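Acyl-ACP thioesterase (Bacteroides thetaiotaomicron, PDB 2ESS) probably hydrolyses the thioester of fatty acyl-acyl carrier protein, releasing free fatty acid in lipid biosynthesis, and binds calcium. Local coordinates at residues 28-31 against 32-36; 184-187 against 188-191. All coordinates share one frame; numbering follows the deposited sequence.

Contact 1: 28-31 against 32-36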
loop_
_atom_site.group_PDB
_atom_site.type_symbol
_atom_site.label_atom_id
_atom_site.label_comp_id
_atom_site.label_asym_id
_atom_site.label_seq_id
_atom_site.Cartn_x
_atom_site.Cartn_y
_atom_site.Cartn_z
HETATM N N MSE A 28 -0.681 10.466 1.433
HETATM C CA MSE A 28 -2.114 10.717 1.295
HETATM C C MSE A 28 -2.888 9.472 0.916
HETATM O O MSE A 28 -4.024 9.275 1.407
HETATM C CB MSE A 28 -2.397 11.787 0.230
HETATM C CG MSE A 28 -3.826 12.354 0.257
HETATM SE SE MSE A 28 -4.154 13.348 1.943
HETATM C CE MSE A 28 -2.722 14.597 1.828
ATOM N N GLY A 29 -2.326 8.691 -0.010
ATOM C CA GLY A 29 -2.911 7.443 -0.470
ATOM C C GLY A 29 -3.099 6.479 0.694
ATOM O O GLY A 29 -4.171 5.895 0.850
ATOM N N VAL A 30 -2.083 6.357 1.543
ATOM C CA VAL A 30 -2.170 5.438 2.705
ATOM C C VAL A 30 -3.158 5.941 3.724
ATOM O O VAL A 30 -3.898 5.128 4.302
ATOM C CB VAL A 30 -0.780 5.187 3.359
ATOM C CG1 VAL A 30 -0.935 4.480 4.706
ATOM C CG2 VAL A 30 0.086 4.377 2.385
ATOM N N LEU A 31 -3.193 7.253 3.945
ATOM C CA LEU A 31 -4.191 7.848 4.846
ATOM C C LEU A 31 -5.606 7.583 4.341
ATOM O O LEU A 31 -6.448 7.179 5.110
ATOM C CB LEU A 31 -4.014 9.344 5.013
ATOM C CG LEU A 31 -5.008 10.054 5.934
ATOM C CD1 LEU A 31 -5.064 9.432 7.354
ATOM C CD2 LEU A 31 -4.664 11.546 5.985
ATOM N N GLY A 32 -5.857 7.862 3.065
ATOM C CA GLY A 32 -7.136 7.502 2.410
ATOM C C GLY A 32 -7.505 6.034 2.629
ATOM O O GLY A 32 -8.625 5.737 3.026
ATOM N N ASN A 33 -6.547 5.137 2.420
ATOM C CA ASN A 33 -6.720 3.689 2.686
ATOM C C ASN A 33 -7.206 3.447 4.126
ATOM O O ASN A 33 -8.226 2.751 4.339
ATOM C CB ASN A 33 -5.439 2.882 2.405
ATOM C CG ASN A 33 -5.651 1.343 2.582
ATOM O OD1 ASN A 33 -6.505 0.769 1.948
ATOM N ND2 ASN A 33 -4.918 0.732 3.483
ATOM N N HIS A 34 -6.527 4.048 5.104
ATOM C CA HIS A 34 -6.942 3.906 6.506
ATOM C C HIS A 34 -8.373 4.440 6.757
ATOM O O HIS A 34 -9.178 3.795 7.445
ATOM C CB HIS A 34 -5.944 4.592 7.436
ATOM C CG HIS A 34 -4.625 3.869 7.528
ATOM N ND1 HIS A 34 -4.539 2.507 7.677
ATOM C CD2 HIS A 34 -3.354 4.325 7.529
ATOM C CE1 HIS A 34 -3.270 2.149 7.757
ATOM N NE2 HIS A 34 -2.529 3.236 7.679
ATOM N N LEU A 35 -8.667 5.630 6.252
ATOM C CA LEU A 35 -10.012 6.236 6.422
ATOM C C LEU A 35 -11.083 5.310 5.870
ATOM O O LEU A 35 -12.035 4.999 6.561
ATOM C CB LEU A 35 -10.090 7.628 5.782
ATOM C CG LEU A 35 -9.073 8.678 6.269
ATOM C CD1 LEU A 35 -9.260 9.991 5.474
ATOM C CD2 LEU A 35 -9.106 8.922 7.804
ATOM N N LEU A 36 -10.927 4.839 4.627
ATOM C CA LEU A 36 -11.934 3.991 3.999
ATOM C C LEU A 36 -12.081 2.636 4.687
ATOM O O LEU A 36 -13.186 2.154 4.881
ATOM C CB LEU A 36 -11.641 3.851 2.496
ATOM C CG LEU A 36 -11.636 5.190 1.736
ATOM C CD1 LEU A 36 -11.422 4.994 0.195
ATOM C CD2 LEU A 36 -12.936 5.971 2.016
#
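Val-30 and Leu-31 meet His-34 and Leu-35 one turn further along, in a local, largely buried i to i+4 contact at the start of the long helix 28-45. Four successive backbone bonds carry it. Gly-32 N donates to Met-28 O at 2.8 Å, and Asn-33 N to Gly-29 O at 2.9 Å. His-34 N and Leu-35 N continue the series to Val-30 O and Leu-31 O.

Two side-chain pairs sit on this frame. Val-30 and His-34 lie side by side and point the same way. Val-30 CG1 is turned opposite the backbone N (chi1 168°) and comes 3.6 Å from His-34 NE2. The same ring passes obliquely by the backbone, with His-34 CD2 3.4 Å from Val-30 O. Between the second pair of side chains the touch is apolar. Leu-31 and Leu-35 slant across each other, and Leu-31 CD1 is 4.1 Å from Leu-35 CD2. Leu-35 CG also rests 3.2 Å from Leu-31 O, the carbonyl that accepts its own backbone N-H.

Asn-33 uses its amide elsewhere. Its ND2 is hydrogen-bonded to Glu-16 of the second subunit, so this face of the helix meets the dimer partner. His-34 packs its ring against that of Phe-13. Helix 178-186 runs alongside, from selenomethionine Met-28 on Ile-182 and Leu-186 to Leu-36 on Ser-178 and Ile-179. Met-28 also reaches strands 58-69 and 199-206, and Leu-31 touches Ile-67 of strand 58-69. The start of helix 28-45 thus packs on strand 58-69 of the N-terminal hotdog domain and on the adjoining strand 199-206 of the C-terminal one.

Contact 2: 184-187 against 188-191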
loop_
_atom_site.group_PDB
_atom_site.type_symbol
_atom_site.label_atom_id
_atom_site.label_comp_id
_atom_site.label_asym_id
_atom_site.label_seq_id
_atom_site.Cartn_x
_atom_site.Cartn_y
_atom_site.Cartn_z
ATOM N N HIS A 184 -1.702 8.245 -8.302
ATOM C CA HIS A 184 -1.350 8.751 -9.637
ATOM C C HIS A 184 -1.478 10.290 -9.744
ATOM O O HIS A 184 -0.688 10.926 -10.391
ATOM C CB HIS A 184 -2.161 8.039 -10.721
ATOM C CG HIS A 184 -1.879 6.567 -10.800
ATOM N ND1 HIS A 184 -0.604 6.060 -10.946
ATOM C CD2 HIS A 184 -2.705 5.495 -10.732
ATOM C CE1 HIS A 184 -0.659 4.737 -10.958
ATOM N NE2 HIS A 184 -1.923 4.372 -10.837
ATOM N N ILE A 185 -2.478 10.874 -9.094
ATOM C CA ILE A 185 -2.672 12.316 -9.138
ATOM C C ILE A 185 -1.507 13.022 -8.444
ATOM O O ILE A 185 -0.925 13.993 -8.977
ATOM C CB ILE A 185 -4.055 12.706 -8.518
ATOM C CG1 ILE A 185 -5.186 12.248 -9.449
ATOM C CG2 ILE A 185 -4.168 14.216 -8.284
ATOM C CD1 ILE A 185 -6.501 12.207 -8.786
ATOM N N LEU A 186 -1.163 12.514 -7.266
ATOM C CA LEU A 186 -0.074 13.102 -6.473
ATOM C C LEU A 186 1.264 12.937 -7.149
ATOM O O LEU A 186 2.120 13.782 -6.965
ATOM C CB LEU A 186 -0.059 12.593 -5.039
ATOM C CG LEU A 186 -1.346 13.037 -4.279
ATOM C CD1 LEU A 186 -1.279 12.651 -2.819
ATOM C CD2 LEU A 186 -1.623 14.556 -4.422
ATOM N N ASP A 187 1.412 11.944 -8.035
ATOM C CA ASP A 187 2.649 11.842 -8.866
ATOM C C ASP A 187 2.783 12.889 -9.958
ATOM O O ASP A 187 3.825 12.979 -10.548
ATOM C CB ASP A 187 2.817 10.448 -9.497
ATOM C CG ASP A 187 3.186 9.352 -8.453
ATOM O OD1 ASP A 187 3.781 9.705 -7.416
ATOM O OD2 ASP A 187 2.893 8.146 -8.676
ATOM N N LEU A 188 1.748 13.681 -10.231
ATOM C CA LEU A 188 1.851 14.760 -11.206
ATOM C C LEU A 188 2.712 15.924 -10.718
ATOM O O LEU A 188 3.215 16.674 -11.538
ATOM C CB LEU A 188 0.454 15.312 -11.551
ATOM C CG LEU A 188 -0.488 14.336 -12.250
ATOM C CD1 LEU A 188 -1.905 14.857 -12.175
ATOM C CD2 LEU A 188 -0.018 14.071 -13.721
ATOM N N PHE A 189 2.891 16.098 -9.401
ATOM C CA PHE A 189 3.471 17.354 -8.907
ATOM C C PHE A 189 4.972 17.278 -8.740
ATOM O O PHE A 189 5.480 16.249 -8.338
ATOM C CB PHE A 189 2.814 17.788 -7.613
ATOM C CG PHE A 189 1.360 17.993 -7.771
ATOM C CD1 PHE A 189 0.883 19.159 -8.341
ATOM C CD2 PHE A 189 0.479 16.986 -7.461
ATOM C CE1 PHE A 189 -0.444 19.336 -8.534
ATOM C CE2 PHE A 189 -0.865 17.146 -7.663
ATOM C CZ PHE A 189 -1.330 18.319 -8.194
ATOM N N PRO A 190 5.675 18.389 -9.044
ATOM C CA PRO A 190 7.119 18.404 -8.997
ATOM C C PRO A 190 7.621 18.190 -7.591
ATOM O O PRO A 190 6.995 18.636 -6.619
ATOM C CB PRO A 190 7.510 19.797 -9.514
ATOM C CG PRO A 190 6.300 20.587 -9.556
ATOM C CD PRO A 190 5.108 19.671 -9.475
ATOM N N ILE A 191 8.745 17.509 -7.504
ATOM C CA ILE A 191 9.307 17.143 -6.236
ATOM C C ILE A 191 9.673 18.394 -5.392
ATOM O O ILE A 191 9.578 18.343 -4.159
ATOM C CB ILE A 191 10.503 16.154 -6.436
ATOM C CG1 ILE A 191 10.476 15.051 -5.374
ATOM C CG2 ILE A 191 11.835 16.877 -6.454
ATOM C CD1 ILE A 191 9.384 13.955 -5.588
#
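Leu-188 and Phe-189 fold back on Ile-185 and Leu-186 where helix 178-186 gives way to a loop. Leu-188 N donates to Ile-185 O at 3.0 Å, from above the carbonyl plane. A weak bond from Phe-189 N to Leu-186 O, 3.4 Å long, closes a type I beta turn from Leu-186 to Phe-189.

The side chain of Leu-188 lies against the oxygen that its own N-H binds. Its CB is 3.2 Å from Ile-185 O. Its CG is 3.3 Å from the same atom and 3.9 Å from His-184 O. With CG beside the backbone N (chi1 -65°), the chain runs back along the helix. At the tip, CD1 stays 3.5 Å from Ile-185 O and comes 4.0 Å from Ile-185 CA.

The ring of Phe-189 approaches Ile-185 O obliquely, with CE2 3.4 Å from that oxygen. Leu-186 O lies at the ring edge, and Phe-189 CE2 also packs on Leu-186 CD2. The ring also meets Phe-228 and Phe-247 edge-to-face. Asp-187 OD2 instead bonds Ser-168 of the second subunit. This is a tight turn at a helix C-terminal end, and it leads to Pro-190, the N-cap of helix 191-196, within the C-terminal hotdog domain.

In the fold
From the N terminus, the chain first forms contact 1 at the start of helix 28-45. Contact 2 follows much later, where helix 178-186 ends. The two are in series: neither nests in the other nor crosses it. Each is local, so neither closes a long loop; contact 2 closes only a short turn between two helices. Their centres lie about 17 Å apart, yet they touch directly, with Met-28 CB 3.4 Å from Leu-186 CD1. This packing joins the N-terminal and C-terminal hotdog domains within one chain. Both contacts also touch the second subunit.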